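Local atomic coordinates of CofB (Escherichia coli, PDB entry 4QS4), a protein that acts as a minor pilin that initiates assembly of the CFA/III pilus, a type IV pilus of enterotoxigenic Escherichia coli. Residues Arg147-Leu152 / Gly228-Ile233; Thr65-Asn70 / Asp133-Asp138; Ile387-Gln392 / Trp459-Thr464. All coordinates share one frame; numbering follows the deposited sequence.

Interaction 1. Residues Arg147-Leu152 / Gly228-Ile233; sequences RVDFIL and GLRLSI
Gly228 sets its CA against Leu152 O at one end of the antiparallel pairing of 147-152 with 228-233. Leu229 forms a hydrogen-bonded pair with Leu152, each backbone N-H answering the other's carbonyl. Arg230, in a non-hydrogen-bonded pair with Ile151, lays its CG beside Ile151 CD1 and sends its guanidinium past the carboxylate of Asp149. Asp149 OD2 lies over one face of that group, 3.8 Å from Arg230 NH1; no N-H points at it, so this long salt bridge acts through charge alone. A water bridges the same two atoms, while Arg230 NH2 is hydrogen-bonded to Leu69 O. Leu231 pairs with Phe150 through two backbone bonds, and its CD1 meets Leu152 CD1 at 3.6 Å among the apolar side chains. Ser232 holds OG anti to its carbonyl carbon (chi1 -69°), from where it donates to Asp149 OD1 at 2.6 Å, arriving from above the carboxylate plane. Arg147 grips the same carboxylate side-on, its NE 3.0 Å from Asp149 OD1 and its NH2 2.9 Å from Asp149 OD2, giving OD1 two donors. Replacing Asp149 by an asparagine would probably leave Arg147 and Arg230, whose NH2 and NH1 are 4.3 Å apart, without the negative charge between them. Ile233 completes the pairing with two backbone bonds to Val148, and its CD1 touches Phe150 CE2 at 4.1 Å. Phe150 and Ile233 both pack on Ile24 of helix 9-32, the helix-on-sheet arrangement of the type IV pilin fold, and strands 127-136 and 185-191 flank the pair on its two outer edges.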
ATOM      1  N   ARG A 147      14.010  -6.984  31.720  1.00 25.36           N
ATOM      2  CA  ARG A 147      14.001  -5.528  31.634  1.00 24.50           C
ATOM      3  C   ARG A 147      15.368  -5.046  31.172  1.00 23.20           C
ATOM      4  O   ARG A 147      16.391  -5.654  31.492  1.00 23.08           O
ATOM      5  CB  ARG A 147      13.662  -4.933  33.008  1.00 25.22           C
ATOM      6  CG  ARG A 147      13.224  -3.484  32.970  1.00 25.35           C
ATOM      7  CD  ARG A 147      12.864  -2.972  34.352  1.00 26.16           C
ATOM      8  NE  ARG A 147      14.055  -2.725  35.172  1.00 26.05           N
ATOM      9  CZ  ARG A 147      14.354  -3.321  36.325  1.00 26.46           C
ATOM     10  NH1 ARG A 147      13.553  -4.234  36.867  1.00 26.45           N
ATOM     11  NH2 ARG A 147      15.482  -2.987  36.956  1.00 26.07           N
ATOM     12  N   VAL A 148      15.380  -3.967  30.404  1.00 22.72           N
ATOM     13  CA  VAL A 148      16.621  -3.352  29.958  1.00 21.96           C
ATOM     14  C   VAL A 148      16.663  -1.924  30.484  1.00 22.38           C
ATOM     15  O   VAL A 148      15.807  -1.104  30.137  1.00 22.81           O
ATOM     16  CB  VAL A 148      16.741  -3.357  28.425  1.00 21.59           C
ATOM     17  CG1 VAL A 148      18.076  -2.758  27.981  1.00 21.41           C
ATOM     18  CG2 VAL A 148      16.582  -4.776  27.892  1.00 21.41           C
ATOM     19  N   ASP A 149      17.656  -1.641  31.330  1.00 22.65           N
ATOM     20  CA  ASP A 149      17.843  -0.305  31.882  1.00 23.59           C
ATOM     21  C   ASP A 149      18.985   0.411  31.184  1.00 24.11           C
ATOM     22  O   ASP A 149      20.076  -0.143  31.039  1.00 25.00           O
ATOM     23  CB  ASP A 149      18.139  -0.362  33.383  1.00 23.94           C
ATOM     24  CG  ASP A 149      16.979  -0.895  34.195  1.00 24.18           C
ATOM     25  OD1 ASP A 149      15.814  -0.834  33.731  1.00 23.61           O
ATOM     26  OD2 ASP A 149      17.245  -1.370  35.322  1.00 24.62           O
ATOM     27  N   PHE A 150      18.727   1.643  30.755  1.00 24.92           N
ATOM     28  CA  PHE A 150      19.750   2.492  30.169  1.00 25.96           C
ATOM     29  C   PHE A 150      20.049   3.633  31.117  1.00 27.00           C
ATOM     30  O   PHE A 150      19.161   4.407  31.459  1.00 27.69           O
ATOM     31  CB  PHE A 150      19.282   3.043  28.826  1.00 26.87           C
ATOM     32  CG  PHE A 150      19.086   1.981  27.794  1.00 26.32           C
ATOM     33  CD1 PHE A 150      20.118   1.633  26.935  1.00 26.31           C
ATOM     34  CD2 PHE A 150      17.876   1.311  27.700  1.00 25.84           C
ATOM     35  CE1 PHE A 150      19.936   0.641  25.976  1.00 25.73           C
ATOM     36  CE2 PHE A 150      17.691   0.319  26.752  1.00 25.46           C
ATOM     37  CZ  PHE A 150      18.721  -0.016  25.894  1.00 25.25           C
ATOM     38  N   ILE A 151      21.297   3.711  31.550  1.00 27.44           N
ATOM     39  CA  ILE A 151      21.737   4.777  32.433  1.00 29.49           C
ATOM     40  C   ILE A 151      22.338   5.877  31.568  1.00 30.76           C
ATOM     41  O   ILE A 151      23.344   5.662  30.891  1.00 30.26           O
ATOM     42  CB  ILE A 151      22.764   4.284  33.468  1.00 29.80           C
ATOM     43  CG1 ILE A 151      22.083   3.358  34.496  1.00 29.58           C
ATOM     44  CG2 ILE A 151      23.407   5.473  34.179  1.00 31.70           C
ATOM     45  CD1 ILE A 151      21.741   1.974  33.978  1.00 28.46           C
ATOM     46  N   LEU A 152      21.691   7.034  31.579  1.00 32.45           N
ATOM     47  CA  LEU A 152      22.147   8.184  30.821  1.00 34.97           C
ATOM     48  C   LEU A 152      22.925   9.120  31.730  1.00 37.52           C
ATOM     49  O   LEU A 152      22.380   9.629  32.703  1.00 37.69           O
ATOM     50  CB  LEU A 152      20.953   8.919  30.222  1.00 35.97           C
ATOM     51  CG  LEU A 152      20.081   8.070  29.301  1.00 35.45           C
ATOM     52  CD1 LEU A 152      19.032   8.933  28.629  1.00 36.91           C
ATOM     53  CD2 LEU A 152      20.928   7.348  28.264  1.00 34.83           C
ATOM     54  N   GLY A 228      22.132  11.444  36.775  1.00 42.27           N
ATOM     55  CA  GLY A 228      21.755  10.838  35.507  1.00 39.65           C
ATOM     56  C   GLY A 228      20.320  10.362  35.557  1.00 37.98           C
ATOM     57  O   GLY A 228      19.626  10.557  36.562  1.00 37.83           O
ATOM     58  N   LEU A 229      19.880   9.749  34.461  1.00 36.02           N
ATOM     59  CA  LEU A 229      18.559   9.156  34.366  1.00 35.08           C
ATOM     60  C   LEU A 229      18.716   7.684  34.040  1.00 32.89           C
ATOM     61  O   LEU A 229      19.565   7.314  33.232  1.00 32.88           O
ATOM     62  CB  LEU A 229      17.751   9.810  33.249  1.00 35.95           C
ATOM     63  CG  LEU A 229      17.320  11.263  33.424  1.00 38.23           C
ATOM     64  CD1 LEU A 229      16.752  11.782  32.113  1.00 39.04           C
ATOM     65  CD2 LEU A 229      16.301  11.393  34.544  1.00 38.78           C
ATOM     66  N   ARG A 230      17.892   6.850  34.659  1.00 31.43           N
ATOM     67  CA  ARG A 230      17.807   5.451  34.283  1.00 29.91           C
ATOM     68  C   ARG A 230      16.473   5.237  33.601  1.00 29.68           C
ATOM     69  O   ARG A 230      15.422   5.395  34.223  1.00 30.36           O
ATOM     70  CB  ARG A 230      17.947   4.521  35.490  1.00 28.94           C
ATOM     71  CG  ARG A 230      17.991   3.051  35.098  1.00 27.15           C
ATOM     72  CD  ARG A 230      17.995   2.133  36.308  1.00 26.75           C
ATOM     73  NE  ARG A 230      16.731   2.188  37.038  1.00 26.93           N
ATOM     74  CZ  ARG A 230      16.442   1.446  38.102  1.00 27.05           C
ATOM     75  NH1 ARG A 230      17.324   0.569  38.571  1.00 26.83           N
ATOM     76  NH2 ARG A 230      15.261   1.580  38.701  1.00 27.87           N
ATOM     77  N   LEU A 231      16.530   4.908  32.312  1.00 29.25           N
ATOM     78  CA  LEU A 231      15.343   4.612  31.521  1.00 29.47           C
ATOM     79  C   LEU A 231      15.152   3.103  31.446  1.00 28.33           C
ATOM     80  O   LEU A 231      16.017   2.391  30.944  1.00 27.39           O
ATOM     81  CB  LEU A 231      15.496   5.168  30.106  1.00 30.45           C
ATOM     82  CG  LEU A 231      15.781   6.662  29.977  1.00 32.59           C
ATOM     83  CD1 LEU A 231      15.983   7.023  28.512  1.00 33.25           C
ATOM     84  CD2 LEU A 231      14.659   7.482  30.591  1.00 33.99           C
ATOM     85  N   SER A 232      14.020   2.624  31.952  1.00 28.98           N
ATOM     86  CA  SER A 232      13.715   1.196  31.956  1.00 28.43           C
ATOM     87  C   SER A 232      12.798   0.882  30.793  1.00 28.89           C
ATOM     88  O   SER A 232      11.804   1.579  30.568  1.00 29.73           O
ATOM     89  CB  SER A 232      13.051   0.788  33.272  1.00 28.60           C
ATOM     90  OG  SER A 232      13.976   0.862  34.343  1.00 28.13           O
ATOM     91  N   ILE A 233      13.144  -0.159  30.042  1.00 28.15           N
ATOM     92  CA  ILE A 233      12.323  -0.586  28.919  1.00 28.59           C
ATOM     93  C   ILE A 233      12.004  -2.075  29.043  1.00 26.82           C
ATOM     94  O   ILE A 233      12.863  -2.886  29.385  1.00 25.13           O
ATOM     95  CB  ILE A 233      12.993  -0.218  27.585  1.00 29.98           C
ATOM     96  CG1 ILE A 233      13.128   1.307  27.522  1.00 32.40           C
ATOM     97  CG2 ILE A 233      12.164  -0.713  26.404  1.00 30.45           C
ATOM     98  CD1 ILE A 233      13.935   1.824  26.371  1.00 33.42           C
TER
HETATM   99  O   HOH W   1      19.426  -0.982  36.943  1.00 20.58           O

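Interaction 2. Residues Thr65-Asn70 / Asp133-Asp138. With SO4 (sulfate ion), chain F.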
ATOM      1  N   THR A  65      20.650  -8.404  38.582  1.00 27.07           N
ATOM      2  CA  THR A  65      19.617  -9.198  39.252  1.00 28.79           C
ATOM      3  C   THR A  65      18.585  -8.334  39.973  1.00 29.41           C
ATOM      4  O   THR A  65      17.779  -8.848  40.757  1.00 30.54           O
ATOM      5  CB  THR A  65      20.262 -10.169  40.258  1.00 30.37           C
ATOM      6  OG1 THR A  65      21.090  -9.441  41.165  1.00 31.43           O
ATOM      7  CG2 THR A  65      21.122 -11.194  39.518  1.00 31.08           C
ATOM      8  N   ASN A  66      18.596  -7.031  39.694  1.00 28.27           N
ATOM      9  CA  ASN A  66      17.685  -6.107  40.360  1.00 29.08           C
ATOM     10  C   ASN A  66      16.339  -6.091  39.671  1.00 29.39           C
ATOM     11  O   ASN A  66      15.996  -5.135  38.981  1.00 27.85           O
ATOM     12  CB  ASN A  66      18.277  -4.689  40.466  1.00 28.56           C
ATOM     13  CG  ASN A  66      18.746  -4.139  39.137  1.00 26.94           C
ATOM     14  OD1 ASN A  66      19.415  -4.830  38.373  1.00 25.54           O
ATOM     15  ND2 ASN A  66      18.397  -2.891  38.859  1.00 26.47           N
ATOM     16  N   LYS A  67      15.580  -7.172  39.854  1.00 31.60           N
ATOM     17  CA  LYS A  67      14.225  -7.296  39.283  1.00 33.65           C
ATOM     18  C   LYS A  67      13.291  -6.205  39.818  1.00 34.29           C
ATOM     19  O   LYS A  67      12.428  -5.695  39.105  1.00 33.73           O
ATOM     20  CB  LYS A  67      13.624  -8.660  39.628  1.00 36.03           C
ATOM     21  CG  LYS A  67      14.309  -9.851  38.975  1.00 37.42           C
ATOM     22  CD  LYS A  67      14.065 -11.109  39.799  1.00 41.71           C
ATOM     23  CE  LYS A  67      14.214 -12.374  38.976  1.00 42.95           C
ATOM     24  NZ  LYS A  67      13.052 -12.558  38.064  1.00 44.50           N
ATOM     25  N   ASP A  68      13.468  -5.874  41.086  1.00 36.17           N
ATOM     26  CA  ASP A  68      12.727  -4.796  41.731  1.00 38.45           C
ATOM     27  C   ASP A  68      13.360  -3.465  41.319  1.00 36.96           C
ATOM     28  O   ASP A  68      14.565  -3.263  41.500  1.00 36.74           O
ATOM     29  CB  ASP A  68      12.768  -4.995  43.254  1.00 40.99           C
ATOM     30  CG  ASP A  68      12.041  -3.902  44.031  1.00 43.67           C
ATOM     31  OD1 ASP A  68      11.330  -3.067  43.433  1.00 43.77           O
ATOM     32  OD2 ASP A  68      12.200  -3.890  45.273  1.00 47.74           O
ATOM     33  N   LEU A  69      12.542  -2.576  40.761  1.00 36.14           N
ATOM     34  CA  LEU A  69      12.974  -1.237  40.346  1.00 36.12           C
ATOM     35  C   LEU A  69      13.615  -0.430  41.472  1.00 35.72           C
ATOM     36  O   LEU A  69      14.423   0.455  41.209  1.00 35.09           O
ATOM     37  CB  LEU A  69      11.788  -0.425  39.798  1.00 37.29           C
ATOM     38  CG  LEU A  69      11.263  -0.656  38.379  1.00 38.04           C
ATOM     39  CD1 LEU A  69      12.343  -0.383  37.348  1.00 37.02           C
ATOM     40  CD2 LEU A  69      10.697  -2.057  38.213  1.00 39.15           C
ATOM     41  N   ASN A  70      13.223  -0.708  42.714  1.00 35.81           N
ATOM     42  CA  ASN A  70      13.715   0.035  43.874  1.00 37.13           C
ATOM     43  C   ASN A  70      14.934  -0.580  44.561  1.00 36.66           C
ATOM     44  O   ASN A  70      15.492   0.030  45.461  1.00 37.65           O
ATOM     45  CB  ASN A  70      12.592   0.209  44.906  1.00 38.96           C
ATOM     46  CG  ASN A  70      11.474   1.100  44.404  1.00 39.77           C
ATOM     47  OD1 ASN A  70      11.677   1.961  43.552  1.00 39.75           O
ATOM     48  ND2 ASN A  70      10.287   0.903  44.945  1.00 42.22           N
ATOM     49  N   ASP A 133      21.961  -2.165  31.767  1.00 22.59           N
ATOM     50  CA  ASP A 133      21.731  -3.295  32.669  1.00 22.12           C
ATOM     51  C   ASP A 133      20.684  -4.211  32.043  1.00 21.30           C
ATOM     52  O   ASP A 133      19.548  -3.791  31.822  1.00 21.27           O
ATOM     53  CB  ASP A 133      21.217  -2.827  34.034  1.00 22.78           C
ATOM     54  CG  ASP A 133      22.220  -1.956  34.790  1.00 23.75           C
ATOM     55  OD1 ASP A 133      23.303  -1.672  34.256  1.00 23.97           O
ATOM     56  OD2 ASP A 133      21.918  -1.554  35.931  1.00 24.08           O
ATOM     57  N   PHE A 134      21.079  -5.449  31.758  1.00 20.79           N
ATOM     58  CA  PHE A 134      20.143  -6.488  31.335  1.00 20.48           C
ATOM     59  C   PHE A 134      19.683  -7.248  32.574  1.00 21.08           C
ATOM     60  O   PHE A 134      20.429  -8.054  33.103  1.00 21.41           O
ATOM     61  CB  PHE A 134      20.810  -7.475  30.364  1.00 19.96           C
ATOM     62  CG  PHE A 134      21.165  -6.905  29.013  1.00 19.82           C
ATOM     63  CD1 PHE A 134      20.509  -5.811  28.478  1.00 20.04           C
ATOM     64  CD2 PHE A 134      22.143  -7.526  28.243  1.00 20.22           C
ATOM     65  CE1 PHE A 134      20.836  -5.331  27.215  1.00 20.14           C
ATOM     66  CE2 PHE A 134      22.476  -7.049  26.982  1.00 20.34           C
ATOM     67  CZ  PHE A 134      21.824  -5.948  26.470  1.00 20.15           C
ATOM     68  N   VAL A 135      18.466  -6.983  33.038  1.00 22.03           N
ATOM     69  CA  VAL A 135      17.936  -7.622  34.242  1.00 23.32           C
ATOM     70  C   VAL A 135      17.478  -9.052  33.929  1.00 24.27           C
ATOM     71  O   VAL A 135      16.559  -9.254  33.134  1.00 25.20           O
ATOM     72  CB  VAL A 135      16.765  -6.808  34.836  1.00 23.55           C
ATOM     73  CG1 VAL A 135      16.225  -7.470  36.101  1.00 24.73           C
ATOM     74  CG2 VAL A 135      17.217  -5.384  35.125  1.00 23.39           C
ATOM     75  N   ALA A 136      18.141 -10.031  34.535  1.00 26.19           N
ATOM     76  CA  ALA A 136      17.840 -11.450  34.305  1.00 27.85           C
ATOM     77  C   ALA A 136      16.552 -11.891  34.991  1.00 30.27           C
ATOM     78  O   ALA A 136      16.274 -11.511  36.137  1.00 30.50           O
ATOM     79  CB  ALA A 136      18.986 -12.328  34.781  1.00 28.44           C
ATOM     80  N   THR A 137      15.796 -12.728  34.291  1.00 32.47           N
ATOM     81  CA  THR A 137      14.604 -13.363  34.855  1.00 35.37           C
ATOM     82  C   THR A 137      14.964 -14.402  35.911  1.00 37.65           C
ATOM     83  O   THR A 137      14.192 -14.623  36.841  1.00 39.31           O
ATOM     84  CB  THR A 137      13.767 -14.029  33.749  1.00 36.05           C
ATOM     85  OG1 THR A 137      13.655 -13.126  32.648  1.00 36.41           O
ATOM     86  CG2 THR A 137      12.367 -14.366  34.253  1.00 37.92           C
ATOM     87  N   ASP A 138      16.126 -15.043  35.767  1.00 39.13           N
ATOM     88  CA  ASP A 138      16.586 -16.031  36.748  1.00 42.04           C
ATOM     89  C   ASP A 138      18.117 -16.093  36.791  1.00 43.13           C
ATOM     90  O   ASP A 138      18.784 -15.368  36.054  1.00 41.16           O
ATOM     91  CB  ASP A 138      15.973 -17.406  36.448  1.00 44.00           C
ATOM     92  CG  ASP A 138      16.172 -17.837  35.012  1.00 43.81           C
ATOM     93  OD1 ASP A 138      17.331 -18.080  34.613  1.00 44.06           O
ATOM     94  OD2 ASP A 138      15.164 -17.944  34.285  1.00 44.70           O
TER
HETATM   95  S   SO4 F 605      15.597  -7.717  43.441  0.50 38.64           S
HETATM   96  O1  SO4 F 605      14.839  -7.629  44.712  0.50 40.51           O
HETATM   97  O2  SO4 F 605      17.050  -7.677  43.736  0.50 39.32           O
HETATM   98  O3  SO4 F 605      15.231  -8.983  42.768  0.50 38.59           O
HETATM   99  O4  SO4 F 605      15.256  -6.590  42.565  0.50 37.84           O
HETATM  100  O   HOH W   2      21.698  -3.213  38.199  1.00 20.26           O
HETATM  101  O   HOH W   1      19.426  -0.982  36.943  1.00 20.58           O
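Lys67 and Val135 carry most of this contact, with Asn66 beside them. Val135 pushes its two methyls at the bend of the loop: CG1 lies 3.7 Å from Asn66 O and 3.8 Å from Lys67 CA, while CG2 faces Asn66 OD1. The Lys67 side chain runs on along the end of the strand, its CE passing Ala136 O at 3.6 Å. A final bend (chi4 -74°) brings NZ to Thr137 O, 2.7 Å away, which it meets from above the carbonyl plane; the same ammonium forms a salt bridge with Glu146. Asn66, at the centre of an inverse gamma turn, reaches Asp133 through water. One water links Asn66 OD1 to Asp133 OD2, a second, which also lies between Asp149 and Arg230, links Asn66 ND2 to that same carboxylate oxygen, and OD1 is also hydrogen-bonded to Thr64 OG1. A sulfate, probably from the crystallisation liquor, sits by the backbone of Lys67 and Asp68 and is hydrogen-bonded to Ser71 OG. The loop thus lies against strand 127-136 near its C-terminal end, where Thr64 makes backbone bonds with Phe134 and Ala136, and neighbouring strand 145-154 adds a bond from Arg147 NH2 to Asn66 O.

Interaction 3. Residues Ile387-Gln392 / Trp459-Thr464; sequences IELNVQ and WYITAT
Trp459 directs its indole N-H at the side-chain oxygen of Gln392, and the bond from NE1 to OE1 is 2.9 Å long and nearly straight (175°). It is well placed for both groups: OE1 lies in the plane of the indole at its edge, and NE1 lies in the plane of the amide carbonyl. A bend at the second torsion of Gln392 (chi2 -86°) turns its amide toward the indole. Its other amide atom is used as well, since NE2 is hydrogen-bonded to Arg406 O and weakly to Trp491 O, so the whole amide is fixed against a flip. Val391 meets the indole differently, with CG2 over one face in a CH-pi contact, 3.9 Å from the centroid of the five-membered ring. Four backbone bonds join the strands in antiparallel register. Trp459 N to Leu389 O is the shortest at 2.7 Å, Leu389 N returns to Trp459 O at 3.1 Å, and Ile387 and Ile461 exchange a similar pair. Strand 458-469 is the shared member of an antiparallel sheet in the C-terminal domain, pairing also with 444-454 and 474-479. The backbones of Tyr460 and Thr462 accordingly turn to Asn453 and Gln451 on strand 444-454. Trp459 and Ile461 look to the side where Leu407 of strand 404-414 packs, and Ile461 also touches Ile488 of strand 484-493, so two sheets meet face to face here. Ile387 CG2 comes within 4.0 Å of Ile461 CD1 on that side. On the other, Glu388 runs extended beside Tyr460, its OE1 3.6 Å from Tyr460 CE1, while its OE2 forms a salt bridge with Arg386. Asn390 OD1 accepts from Lys458 NZ.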
ATOM      1  N   ILE A 387     -36.206   3.175 -34.694  1.00 27.49           N
ATOM      2  CA  ILE A 387     -35.657   2.352 -33.631  1.00 27.52           C
ATOM      3  C   ILE A 387     -35.533   3.225 -32.393  1.00 28.00           C
ATOM      4  O   ILE A 387     -34.904   4.279 -32.433  1.00 27.55           O
ATOM      5  CB  ILE A 387     -34.291   1.755 -34.015  1.00 26.28           C
ATOM      6  CG1 ILE A 387     -34.442   0.859 -35.240  1.00 26.30           C
ATOM      7  CG2 ILE A 387     -33.721   0.955 -32.846  1.00 26.02           C
ATOM      8  CD1 ILE A 387     -33.152   0.652 -36.005  1.00 25.57           C
ATOM      9  N   GLU A 388     -36.147   2.796 -31.298  1.00 29.95           N
ATOM     10  CA  GLU A 388     -36.134   3.579 -30.073  1.00 31.90           C
ATOM     11  C   GLU A 388     -35.603   2.741 -28.926  1.00 31.20           C
ATOM     12  O   GLU A 388     -36.007   1.598 -28.748  1.00 30.87           O
ATOM     13  CB  GLU A 388     -37.533   4.094 -29.732  1.00 35.07           C
ATOM     14  CG  GLU A 388     -37.543   5.020 -28.521  1.00 37.37           C
ATOM     15  CD  GLU A 388     -38.906   5.626 -28.240  1.00 41.81           C
ATOM     16  OE1 GLU A 388     -39.044   6.273 -27.176  1.00 43.57           O
ATOM     17  OE2 GLU A 388     -39.839   5.444 -29.066  1.00 45.28           O
ATOM     18  N   LEU A 389     -34.707   3.328 -28.143  1.00 30.79           N
ATOM     19  CA  LEU A 389     -34.082   2.630 -27.026  1.00 30.40           C
ATOM     20  C   LEU A 389     -33.985   3.564 -25.825  1.00 30.38           C
ATOM     21  O   LEU A 389     -33.852   4.777 -25.991  1.00 30.38           O
ATOM     22  CB  LEU A 389     -32.680   2.169 -27.434  1.00 29.15           C
ATOM     23  CG  LEU A 389     -32.564   1.236 -28.653  1.00 29.00           C
ATOM     24  CD1 LEU A 389     -31.125   1.184 -29.141  1.00 28.07           C
ATOM     25  CD2 LEU A 389     -33.073  -0.156 -28.315  1.00 29.90           C
ATOM     26  N   ASN A 390     -34.046   3.002 -24.623  1.00 30.51           N
ATOM     27  CA  ASN A 390     -33.795   3.773 -23.404  1.00 31.03           C
ATOM     28  C   ASN A 390     -32.332   4.196 -23.304  1.00 29.73           C
ATOM     29  O   ASN A 390     -31.423   3.410 -23.618  1.00 28.99           O
ATOM     30  CB  ASN A 390     -34.161   2.956 -22.163  1.00 32.69           C
ATOM     31  CG  ASN A 390     -35.653   2.733 -22.024  1.00 34.64           C
ATOM     32  OD1 ASN A 390     -36.463   3.425 -22.637  1.00 36.29           O
ATOM     33  ND2 ASN A 390     -36.024   1.771 -21.190  1.00 35.86           N
ATOM     34  N   VAL A 391     -32.099   5.430 -22.867  1.00 29.57           N
ATOM     35  CA  VAL A 391     -30.735   5.922 -22.661  1.00 28.63           C
ATOM     36  C   VAL A 391     -30.139   5.180 -21.459  1.00 28.62           C
ATOM     37  O   VAL A 391     -30.783   5.061 -20.425  1.00 28.26           O
ATOM     38  CB  VAL A 391     -30.698   7.452 -22.445  1.00 29.48           C
ATOM     39  CG1 VAL A 391     -29.316   7.927 -21.991  1.00 29.26           C
ATOM     40  CG2 VAL A 391     -31.100   8.170 -23.727  1.00 29.29           C
ATOM     41  N   GLN A 392     -28.922   4.665 -21.625  1.00 27.93           N
ATOM     42  CA  GLN A 392     -28.271   3.869 -20.587  1.00 27.85           C
ATOM     43  C   GLN A 392     -27.828   4.723 -19.403  1.00 29.25           C
ATOM     44  O   GLN A 392     -27.596   5.923 -19.543  1.00 29.33           O
ATOM     45  CB  GLN A 392     -27.063   3.095 -21.157  1.00 26.51           C
ATOM     46  CG  GLN A 392     -25.915   3.946 -21.703  1.00 25.25           C
ATOM     47  CD  GLN A 392     -26.093   4.360 -23.166  1.00 24.52           C
ATOM     48  OE1 GLN A 392     -27.193   4.726 -23.606  1.00 24.56           O
ATOM     49  NE2 GLN A 392     -25.004   4.338 -23.916  1.00 23.60           N
ATOM     50  N   TRP A 459     -33.202   7.251 -26.860  1.00 28.55           N
ATOM     51  CA  TRP A 459     -32.434   7.363 -28.104  1.00 26.87           C
ATOM     52  C   TRP A 459     -33.405   7.147 -29.249  1.00 26.98           C
ATOM     53  O   TRP A 459     -34.228   6.226 -29.196  1.00 27.48           O
ATOM     54  CB  TRP A 459     -31.365   6.265 -28.232  1.00 25.55           C
ATOM     55  CG  TRP A 459     -30.146   6.415 -27.380  1.00 24.49           C
ATOM     56  CD1 TRP A 459     -29.795   5.628 -26.331  1.00 24.22           C
ATOM     57  CD2 TRP A 459     -29.089   7.368 -27.539  1.00 24.06           C
ATOM     58  NE1 TRP A 459     -28.599   6.043 -25.801  1.00 23.94           N
ATOM     59  CE2 TRP A 459     -28.143   7.112 -26.524  1.00 23.68           C
ATOM     60  CE3 TRP A 459     -28.855   8.419 -28.430  1.00 24.05           C
ATOM     61  CZ2 TRP A 459     -26.982   7.872 -26.371  1.00 23.93           C
ATOM     62  CZ3 TRP A 459     -27.701   9.181 -28.274  1.00 24.51           C
ATOM     63  CH2 TRP A 459     -26.778   8.900 -27.254  1.00 24.30           C
ATOM     64  N   TYR A 460     -33.307   7.974 -30.283  1.00 26.29           N
ATOM     65  CA  TYR A 460     -34.142   7.817 -31.478  1.00 26.76           C
ATOM     66  C   TYR A 460     -33.261   7.686 -32.711  1.00 25.46           C
ATOM     67  O   TYR A 460     -32.524   8.613 -33.056  1.00 25.40           O
ATOM     68  CB  TYR A 460     -35.067   9.021 -31.669  1.00 28.05           C
ATOM     69  CG  TYR A 460     -35.970   9.332 -30.504  1.00 29.45           C
ATOM     70  CD1 TYR A 460     -37.177   8.661 -30.330  1.00 30.59           C
ATOM     71  CD2 TYR A 460     -35.638  10.333 -29.595  1.00 30.52           C
ATOM     72  CE1 TYR A 460     -38.020   8.964 -29.270  1.00 32.06           C
ATOM     73  CE2 TYR A 460     -36.474  10.643 -28.535  1.00 32.10           C
ATOM     74  CZ  TYR A 460     -37.657   9.953 -28.374  1.00 33.06           C
ATOM     75  OH  TYR A 460     -38.482  10.277 -27.317  1.00 35.52           O
ATOM     76  N   ILE A 461     -33.356   6.541 -33.372  1.00 25.30           N
ATOM     77  CA  ILE A 461     -32.584   6.278 -34.579  1.00 25.02           C
ATOM     78  C   ILE A 461     -33.547   6.194 -35.756  1.00 25.40           C
ATOM     79  O   ILE A 461     -34.508   5.417 -35.734  1.00 25.24           O
ATOM     80  CB  ILE A 461     -31.791   4.967 -34.475  1.00 24.69           C
ATOM     81  CG1 ILE A 461     -31.086   4.886 -33.117  1.00 24.95           C
ATOM     82  CG2 ILE A 461     -30.798   4.868 -35.637  1.00 24.29           C
ATOM     83  CD1 ILE A 461     -30.647   3.489 -32.759  1.00 26.04           C
ATOM     84  N   THR A 462     -33.305   7.023 -36.762  1.00 25.28           N
ATOM     85  CA  THR A 462     -34.160   7.087 -37.939  1.00 25.83           C
ATOM     86  C   THR A 462     -33.282   7.140 -39.180  1.00 25.64           C
ATOM     87  O   THR A 462     -32.072   7.360 -39.083  1.00 24.92           O
ATOM     88  CB  THR A 462     -35.082   8.325 -37.911  1.00 27.04           C
ATOM     89  OG1 THR A 462     -34.291   9.520 -37.858  1.00 27.37           O
ATOM     90  CG2 THR A 462     -36.009   8.280 -36.698  1.00 28.01           C
ATOM     91  N   ALA A 463     -33.899   6.933 -40.338  1.00 25.86           N
ATOM     92  CA  ALA A 463     -33.167   6.876 -41.594  1.00 25.86           C
ATOM     93  C   ALA A 463     -34.080   7.191 -42.765  1.00 27.19           C
ATOM     94  O   ALA A 463     -35.257   6.829 -42.758  1.00 27.83           O
ATOM     95  CB  ALA A 463     -32.532   5.499 -41.783  1.00 25.28           C
ATOM     96  N   THR A 464     -33.540   7.907 -43.747  1.00 27.93           N
ATOM     97  CA  THR A 464     -34.153   7.986 -45.060  1.00 29.25           C
ATOM     98  C   THR A 464     -33.273   7.228 -46.042  1.00 29.39           C
ATOM     99  O   THR A 464     -32.055   7.145 -45.855  1.00 29.46           O
ATOM    100  CB  THR A 464     -34.340   9.434 -45.535  1.00 30.83           C
ATOM    101  OG1 THR A 464     -33.095  10.140 -45.467  1.00 31.38           O
ATOM    102  CG2 THR A 464     -35.380  10.140 -44.679  1.00 31.89           C
TER

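From the N terminus, interaction 2 comes first: it closes a loop of 62 residues when strand 127-136 comes back beside 65-70. Interaction 1 opens just afterwards on the next strand and closes 75 residues later, when strand 226-233 returns beside 145-154. The two are in series, neither nested nor crossed, yet they touch in space: Asp149 is bonded by its backbone to Asp133, and one water belongs to both. Together they tie the loop to the central strands of the pilin-domain sheet. Interaction 3 closes its own 66-residue excursion within the C-terminal domain, its nearest atoms about 61 Å from those of interaction 1.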